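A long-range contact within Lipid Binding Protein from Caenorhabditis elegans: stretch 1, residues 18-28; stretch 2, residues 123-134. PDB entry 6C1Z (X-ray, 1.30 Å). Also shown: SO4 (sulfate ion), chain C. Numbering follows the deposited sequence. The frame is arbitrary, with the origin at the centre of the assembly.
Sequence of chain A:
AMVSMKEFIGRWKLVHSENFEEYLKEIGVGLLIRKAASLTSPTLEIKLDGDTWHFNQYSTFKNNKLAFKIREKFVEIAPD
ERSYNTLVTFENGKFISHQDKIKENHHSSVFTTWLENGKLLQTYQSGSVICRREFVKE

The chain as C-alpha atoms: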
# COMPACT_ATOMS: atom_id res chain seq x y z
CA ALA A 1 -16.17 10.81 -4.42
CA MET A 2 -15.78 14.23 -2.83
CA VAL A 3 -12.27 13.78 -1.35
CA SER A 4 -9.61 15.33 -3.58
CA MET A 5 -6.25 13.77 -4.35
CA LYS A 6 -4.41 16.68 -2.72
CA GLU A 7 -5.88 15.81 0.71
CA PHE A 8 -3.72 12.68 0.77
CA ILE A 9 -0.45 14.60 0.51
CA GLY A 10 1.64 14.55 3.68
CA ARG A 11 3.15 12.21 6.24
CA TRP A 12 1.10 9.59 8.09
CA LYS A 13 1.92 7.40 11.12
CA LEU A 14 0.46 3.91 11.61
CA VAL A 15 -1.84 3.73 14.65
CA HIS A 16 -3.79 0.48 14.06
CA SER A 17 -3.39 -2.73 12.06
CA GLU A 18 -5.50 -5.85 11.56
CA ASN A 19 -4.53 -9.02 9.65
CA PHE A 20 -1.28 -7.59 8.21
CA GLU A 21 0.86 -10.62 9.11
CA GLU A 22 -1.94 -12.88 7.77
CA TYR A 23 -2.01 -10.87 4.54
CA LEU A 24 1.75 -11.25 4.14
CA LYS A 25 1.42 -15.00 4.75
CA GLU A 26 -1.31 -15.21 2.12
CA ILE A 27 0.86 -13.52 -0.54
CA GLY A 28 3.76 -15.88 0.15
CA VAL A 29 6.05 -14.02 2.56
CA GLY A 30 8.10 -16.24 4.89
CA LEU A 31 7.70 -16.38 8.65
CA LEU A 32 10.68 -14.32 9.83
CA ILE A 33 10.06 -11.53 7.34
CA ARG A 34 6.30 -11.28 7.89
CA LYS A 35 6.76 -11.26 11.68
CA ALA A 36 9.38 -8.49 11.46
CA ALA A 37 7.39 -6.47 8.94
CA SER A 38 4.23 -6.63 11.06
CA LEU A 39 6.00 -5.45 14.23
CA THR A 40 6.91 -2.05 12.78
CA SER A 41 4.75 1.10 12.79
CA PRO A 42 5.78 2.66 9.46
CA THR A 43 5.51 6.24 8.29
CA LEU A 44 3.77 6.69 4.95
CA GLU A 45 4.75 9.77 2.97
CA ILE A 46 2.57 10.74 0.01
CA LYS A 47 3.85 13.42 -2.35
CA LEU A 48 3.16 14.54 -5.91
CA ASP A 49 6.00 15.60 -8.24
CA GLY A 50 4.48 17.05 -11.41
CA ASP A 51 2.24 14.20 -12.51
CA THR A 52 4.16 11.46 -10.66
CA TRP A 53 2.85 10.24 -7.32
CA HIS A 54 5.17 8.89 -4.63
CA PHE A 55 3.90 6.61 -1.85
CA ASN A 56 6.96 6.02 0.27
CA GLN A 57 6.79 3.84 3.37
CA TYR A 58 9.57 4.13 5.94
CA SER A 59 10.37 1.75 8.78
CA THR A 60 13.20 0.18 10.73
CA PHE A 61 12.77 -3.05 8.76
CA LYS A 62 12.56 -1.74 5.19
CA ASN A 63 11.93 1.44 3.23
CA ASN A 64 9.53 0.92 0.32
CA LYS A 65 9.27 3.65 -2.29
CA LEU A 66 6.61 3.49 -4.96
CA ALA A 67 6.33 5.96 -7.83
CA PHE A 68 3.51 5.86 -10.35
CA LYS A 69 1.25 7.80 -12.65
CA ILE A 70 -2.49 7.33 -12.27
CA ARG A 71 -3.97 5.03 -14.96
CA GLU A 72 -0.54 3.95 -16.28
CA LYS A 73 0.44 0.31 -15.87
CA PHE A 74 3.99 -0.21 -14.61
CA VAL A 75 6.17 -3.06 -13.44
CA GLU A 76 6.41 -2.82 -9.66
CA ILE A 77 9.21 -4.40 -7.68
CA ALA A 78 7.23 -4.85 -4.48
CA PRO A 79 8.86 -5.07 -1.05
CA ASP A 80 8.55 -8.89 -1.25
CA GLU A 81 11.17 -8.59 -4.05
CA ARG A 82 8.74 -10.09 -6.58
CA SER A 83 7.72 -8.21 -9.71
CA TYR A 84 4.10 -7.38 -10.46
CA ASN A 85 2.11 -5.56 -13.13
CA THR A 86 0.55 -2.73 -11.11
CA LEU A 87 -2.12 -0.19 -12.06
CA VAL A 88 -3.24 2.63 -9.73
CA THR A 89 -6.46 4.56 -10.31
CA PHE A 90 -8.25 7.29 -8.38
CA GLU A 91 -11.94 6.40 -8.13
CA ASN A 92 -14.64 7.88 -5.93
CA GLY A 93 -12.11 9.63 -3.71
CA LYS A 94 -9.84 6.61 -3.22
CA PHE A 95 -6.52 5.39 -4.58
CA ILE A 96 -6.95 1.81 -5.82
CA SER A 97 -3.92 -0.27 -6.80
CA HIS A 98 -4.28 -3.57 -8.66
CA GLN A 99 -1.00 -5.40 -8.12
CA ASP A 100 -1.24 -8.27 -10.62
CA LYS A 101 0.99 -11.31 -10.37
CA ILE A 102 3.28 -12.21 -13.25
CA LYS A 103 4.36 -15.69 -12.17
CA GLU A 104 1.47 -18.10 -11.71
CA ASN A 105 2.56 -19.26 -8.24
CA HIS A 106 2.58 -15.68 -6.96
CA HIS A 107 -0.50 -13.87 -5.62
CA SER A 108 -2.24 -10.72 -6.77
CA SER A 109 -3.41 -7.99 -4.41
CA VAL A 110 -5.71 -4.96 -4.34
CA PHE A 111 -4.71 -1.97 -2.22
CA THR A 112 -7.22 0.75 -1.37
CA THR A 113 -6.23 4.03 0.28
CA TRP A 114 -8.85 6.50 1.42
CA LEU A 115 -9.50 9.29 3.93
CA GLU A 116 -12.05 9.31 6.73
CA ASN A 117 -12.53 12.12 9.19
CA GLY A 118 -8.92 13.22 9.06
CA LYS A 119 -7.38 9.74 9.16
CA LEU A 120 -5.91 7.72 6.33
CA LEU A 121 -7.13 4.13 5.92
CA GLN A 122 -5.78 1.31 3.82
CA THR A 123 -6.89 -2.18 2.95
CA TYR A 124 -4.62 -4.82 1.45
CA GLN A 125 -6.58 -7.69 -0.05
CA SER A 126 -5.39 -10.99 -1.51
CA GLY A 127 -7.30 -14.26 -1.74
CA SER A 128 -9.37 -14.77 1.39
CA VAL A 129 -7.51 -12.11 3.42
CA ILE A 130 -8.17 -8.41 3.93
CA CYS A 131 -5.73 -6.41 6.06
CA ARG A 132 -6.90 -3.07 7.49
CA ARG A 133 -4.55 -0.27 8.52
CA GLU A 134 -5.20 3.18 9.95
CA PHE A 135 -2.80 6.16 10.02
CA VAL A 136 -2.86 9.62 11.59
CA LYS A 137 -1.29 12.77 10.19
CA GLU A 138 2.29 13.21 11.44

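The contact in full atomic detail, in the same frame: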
# COMPACT_ATOMS: atom_id res chain seq x y z
N GLU A 18 -4.73 -4.63 11.42
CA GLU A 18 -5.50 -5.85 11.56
C GLU A 18 -5.14 -6.76 10.39
O GLU A 18 -5.20 -6.32 9.24
CB GLU A 18 -7.00 -5.53 11.53
CG GLU A 18 -7.90 -6.39 12.38
CD GLU A 18 -9.37 -6.05 12.19
OE1 GLU A 18 -9.74 -5.55 11.10
OE2 GLU A 18 -10.16 -6.26 13.13
N ASN A 19 -4.75 -8.00 10.68
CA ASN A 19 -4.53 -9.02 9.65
C ASN A 19 -3.34 -8.72 8.73
O ASN A 19 -3.24 -9.31 7.64
CB ASN A 19 -5.79 -9.29 8.83
CG ASN A 19 -6.78 -10.17 9.54
OD1 ASN A 19 -6.52 -10.65 10.64
ND2 ASN A 19 -7.92 -10.38 8.91
N PHE A 20 -2.40 -7.86 9.11
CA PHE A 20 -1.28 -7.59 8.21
C PHE A 20 -0.37 -8.81 8.07
O PHE A 20 0.00 -9.18 6.95
CB PHE A 20 -0.49 -6.36 8.66
CG PHE A 20 0.63 -5.97 7.73
CD1 PHE A 20 0.42 -5.86 6.36
CD2 PHE A 20 1.88 -5.68 8.22
CE1 PHE A 20 1.44 -5.47 5.51
CE2 PHE A 20 2.90 -5.29 7.37
CZ PHE A 20 2.68 -5.20 6.02
N GLU A 21 0.02 -9.43 9.19
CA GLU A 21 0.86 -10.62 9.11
C GLU A 21 0.17 -11.72 8.31
O GLU A 21 0.81 -12.42 7.52
CB GLU A 21 1.23 -11.10 10.51
CG GLU A 21 2.19 -12.28 10.55
CD GLU A 21 2.62 -12.68 11.95
OE1 GLU A 21 2.43 -11.89 12.90
OE2 GLU A 21 3.16 -13.80 12.11
N GLU A 22 -1.16 -11.88 8.50
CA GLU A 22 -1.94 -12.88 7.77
C GLU A 22 -1.99 -12.56 6.28
O GLU A 22 -1.92 -13.47 5.44
CB GLU A 22 -3.35 -12.96 8.35
CG GLU A 22 -3.43 -13.61 9.72
CD GLU A 22 -3.03 -15.08 9.72
OE1 GLU A 22 -3.11 -15.72 8.64
OE2 GLU A 22 -2.65 -15.59 10.79
N TYR A 23 -2.10 -11.28 5.93
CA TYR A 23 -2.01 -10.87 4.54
C TYR A 23 -0.65 -11.21 3.93
O TYR A 23 -0.57 -11.75 2.82
CB TYR A 23 -2.33 -9.36 4.40
CG TYR A 23 -1.89 -8.84 3.07
CD1 TYR A 23 -2.66 -9.02 1.94
CD2 TYR A 23 -0.67 -8.20 2.95
CE1 TYR A 23 -2.22 -8.57 0.71
CE2 TYR A 23 -0.21 -7.76 1.73
CZ TYR A 23 -0.98 -7.97 0.60
OH TYR A 23 -0.50 -7.54 -0.61
N LEU A 24 0.42 -10.91 4.64
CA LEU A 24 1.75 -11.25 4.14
C LEU A 24 1.90 -12.76 3.96
O LEU A 24 2.49 -13.22 2.97
CB LEU A 24 2.80 -10.69 5.08
CG LEU A 24 2.89 -9.17 5.14
CD1 LEU A 24 3.99 -8.73 6.13
CD2 LEU A 24 3.15 -8.55 3.77
N LYS A 25 1.38 -13.55 4.91
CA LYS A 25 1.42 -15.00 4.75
C LYS A 25 0.68 -15.41 3.49
O LYS A 25 1.16 -16.25 2.71
CB LYS A 25 0.82 -15.68 5.97
CG LYS A 25 0.88 -17.21 5.96
CD LYS A 25 0.35 -17.77 7.26
CE LYS A 25 0.28 -19.28 7.26
NZ LYS A 25 -0.40 -19.76 8.50
N GLU A 26 -0.50 -14.83 3.26
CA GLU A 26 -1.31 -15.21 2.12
C GLU A 26 -0.58 -14.95 0.80
O GLU A 26 -0.69 -15.74 -0.14
CB GLU A 26 -2.64 -14.46 2.18
CG GLU A 26 -3.59 -14.69 1.02
CD GLU A 26 -4.21 -16.06 1.04
OE1 GLU A 26 -4.09 -16.77 2.06
OE2 GLU A 26 -4.83 -16.44 0.02
N ILE A 27 0.18 -13.85 0.71
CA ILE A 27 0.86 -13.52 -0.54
C ILE A 27 2.21 -14.21 -0.68
O ILE A 27 2.89 -14.05 -1.71
CB ILE A 27 1.00 -12.01 -0.81
CG1 ILE A 27 1.92 -11.36 0.22
CG2 ILE A 27 -0.37 -11.33 -0.82
CD1 ILE A 27 2.40 -9.98 -0.19
N GLY A 28 2.60 -15.03 0.29
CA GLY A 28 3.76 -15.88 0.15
C GLY A 28 5.00 -15.42 0.89
O GLY A 28 6.07 -15.97 0.62
N THR A 123 -6.69 -0.75 2.93
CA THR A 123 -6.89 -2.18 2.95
C THR A 123 -5.93 -2.82 1.96
O THR A 123 -5.71 -2.28 0.88
CB THR A 123 -8.34 -2.60 2.63
OG1 THR A 123 -8.77 -1.99 1.41
CG2 THR A 123 -9.28 -2.18 3.76
N TYR A 124 -5.39 -3.97 2.35
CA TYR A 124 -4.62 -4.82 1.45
C TYR A 124 -5.35 -6.14 1.37
O TYR A 124 -5.55 -6.81 2.39
CB TYR A 124 -3.19 -5.06 1.94
CG TYR A 124 -2.44 -3.89 2.55
CD1 TYR A 124 -2.63 -2.60 2.08
CD2 TYR A 124 -1.54 -4.10 3.57
CE1 TYR A 124 -1.95 -1.54 2.64
CE2 TYR A 124 -0.85 -3.04 4.13
CZ TYR A 124 -1.07 -1.78 3.65
OH TYR A 124 -0.38 -0.73 4.24
N GLN A 125 -5.78 -6.50 0.17
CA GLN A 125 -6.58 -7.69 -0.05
C GLN A 125 -5.87 -8.64 -0.99
O GLN A 125 -5.38 -8.22 -2.04
CB GLN A 125 -7.89 -7.22 -0.66
CG GLN A 125 -8.73 -8.24 -1.38
CD GLN A 125 -9.94 -7.60 -2.05
OE1 GLN A 125 -10.73 -6.92 -1.40
NE2 GLN A 125 -10.06 -7.79 -3.35
N SER A 126 -5.80 -9.92 -0.60
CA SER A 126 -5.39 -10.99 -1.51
C SER A 126 -6.06 -12.27 -1.08
O SER A 126 -6.13 -12.58 0.12
CB SER A 126 -3.86 -11.19 -1.50
OG SER A 126 -3.48 -12.15 -2.45
N GLY A 127 -6.62 -13.00 -2.04
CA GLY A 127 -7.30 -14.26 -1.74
C GLY A 127 -8.39 -14.04 -0.72
O GLY A 127 -9.20 -13.12 -0.83
N SER A 128 -8.36 -14.84 0.35
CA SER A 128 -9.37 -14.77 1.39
C SER A 128 -9.05 -13.75 2.47
O SER A 128 -9.78 -13.67 3.46
CB SER A 128 -9.52 -16.14 2.04
OG SER A 128 -8.31 -16.51 2.67
N VAL A 129 -7.98 -12.96 2.33
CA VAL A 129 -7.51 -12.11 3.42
C VAL A 129 -7.64 -10.64 3.06
O VAL A 129 -7.19 -10.20 1.99
CB VAL A 129 -6.07 -12.43 3.84
CG1 VAL A 129 -5.64 -11.52 5.02
CG2 VAL A 129 -5.94 -13.89 4.20
N ILE A 130 -8.24 -9.87 3.96
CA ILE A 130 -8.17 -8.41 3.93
C ILE A 130 -7.47 -7.92 5.19
O ILE A 130 -7.89 -8.25 6.31
CB ILE A 130 -9.56 -7.78 3.81
CG1 ILE A 130 -10.17 -8.10 2.46
CG2 ILE A 130 -9.47 -6.26 3.97
CD1 ILE A 130 -11.60 -7.69 2.33
N CYS A 131 -6.44 -7.12 5.00
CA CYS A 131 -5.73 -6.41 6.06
C CYS A 131 -6.26 -4.98 6.10
O CYS A 131 -6.49 -4.38 5.06
CB CYS A 131 -4.21 -6.40 5.79
SG CYS A 131 -3.28 -5.11 6.65
N ARG A 132 -6.44 -4.44 7.31
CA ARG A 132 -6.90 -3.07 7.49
C ARG A 132 -5.86 -2.30 8.30
O ARG A 132 -5.37 -2.80 9.31
CB ARG A 132 -8.25 -3.03 8.23
CG ARG A 132 -9.36 -3.83 7.58
CD ARG A 132 -10.64 -3.87 8.42
NE ARG A 132 -11.71 -4.52 7.67
CZ ARG A 132 -12.33 -3.95 6.66
NH1 ARG A 132 -12.02 -2.71 6.30
NH2 ARG A 132 -13.28 -4.61 6.01
N ARG A 133 -5.51 -1.12 7.83
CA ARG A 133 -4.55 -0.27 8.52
C ARG A 133 -5.10 1.14 8.61
O ARG A 133 -5.84 1.58 7.73
CB ARG A 133 -3.19 -0.29 7.86
CG ARG A 133 -2.35 -1.39 8.50
CD ARG A 133 -1.51 -2.14 7.54
NE ARG A 133 -0.13 -1.69 7.55
CZ ARG A 133 0.79 -2.08 8.43
NH1 ARG A 133 0.48 -2.87 9.43
NH2 ARG A 133 2.03 -1.63 8.33
N GLU A 134 -4.77 1.81 9.70
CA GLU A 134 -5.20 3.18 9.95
C GLU A 134 -3.99 4.01 10.35
O GLU A 134 -3.18 3.58 11.19
CB GLU A 134 -6.25 3.18 11.05
CG GLU A 134 -6.78 4.53 11.42
CD GLU A 134 -7.77 4.45 12.56
OE1 GLU A 134 -7.42 3.86 13.60
OE2 GLU A 134 -8.90 4.94 12.40
S SO4 C . -1.21 -7.27 12.51
O1 SO4 C . -0.12 -6.40 12.94
O2 SO4 C . -2.07 -6.48 11.62
O3 SO4 C . -0.68 -8.45 11.85
O4 SO4 C . -1.96 -7.64 13.71
O HOH W 1 -4.01 -14.82 -2.94

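Stretch 2 is a β-hairpin, and the helix of stretch 1 lies across both its strands, at 33° to the first and 141° to the second. T123 is out of reach of the helix, so the contact begins at Y124. Its CB sits over the face of the Y23 ring, 3.8 Å from the centroid and 7° off the normal, a clean CH-π contact. Its own ring edge meets F20, with Y124 CE2 3.6 Å from F20 CE1. One tyrosine thus serves two helix residues three positions apart. Q125 turns its side chain away, as strand alternation demands, and S126 turns back: its CB lies 3.6 Å from I27 CG2 and 3.8 Å from Y23 CE1. A water donates to S126 OG (2.8 Å) and, weakly, to E26 OE2 (3.5 Å).

The type II' turn from S126 to V129 places G127 under the E26 carboxylate, with G127 CA 3.7 Å from E26 OE2. An ideal CB there would fall 2.2 Å from that oxygen, and the positive phi independently favours glycine. V129 then fills the space beside the helix, its CG1 4.0 Å from Y23 CB and its CG2 3.9 Å from E26 CB.

I130 points away, yet its carbonyl O accepts a weak hydrogen bond from N19 ND2 (3.4 Å). C131 packs its CB against Y23 CB (3.8 Å) and its SG against F20 CB (3.7 Å). R132 locks the approach to the helix through an antiparallel bridge: E18 N donates to R132 O (2.9 Å) and R132 N to E18 O (3.0 Å). Their side chains share a sheet face, but E18 OE1 and R132 NE, 4.1 Å apart, stop short of a salt bridge. R133 leaves the backbone sideways, then brings its guanidinium flat onto F20, CZ 3.9 Å from the ring centroid, a cation-π stack.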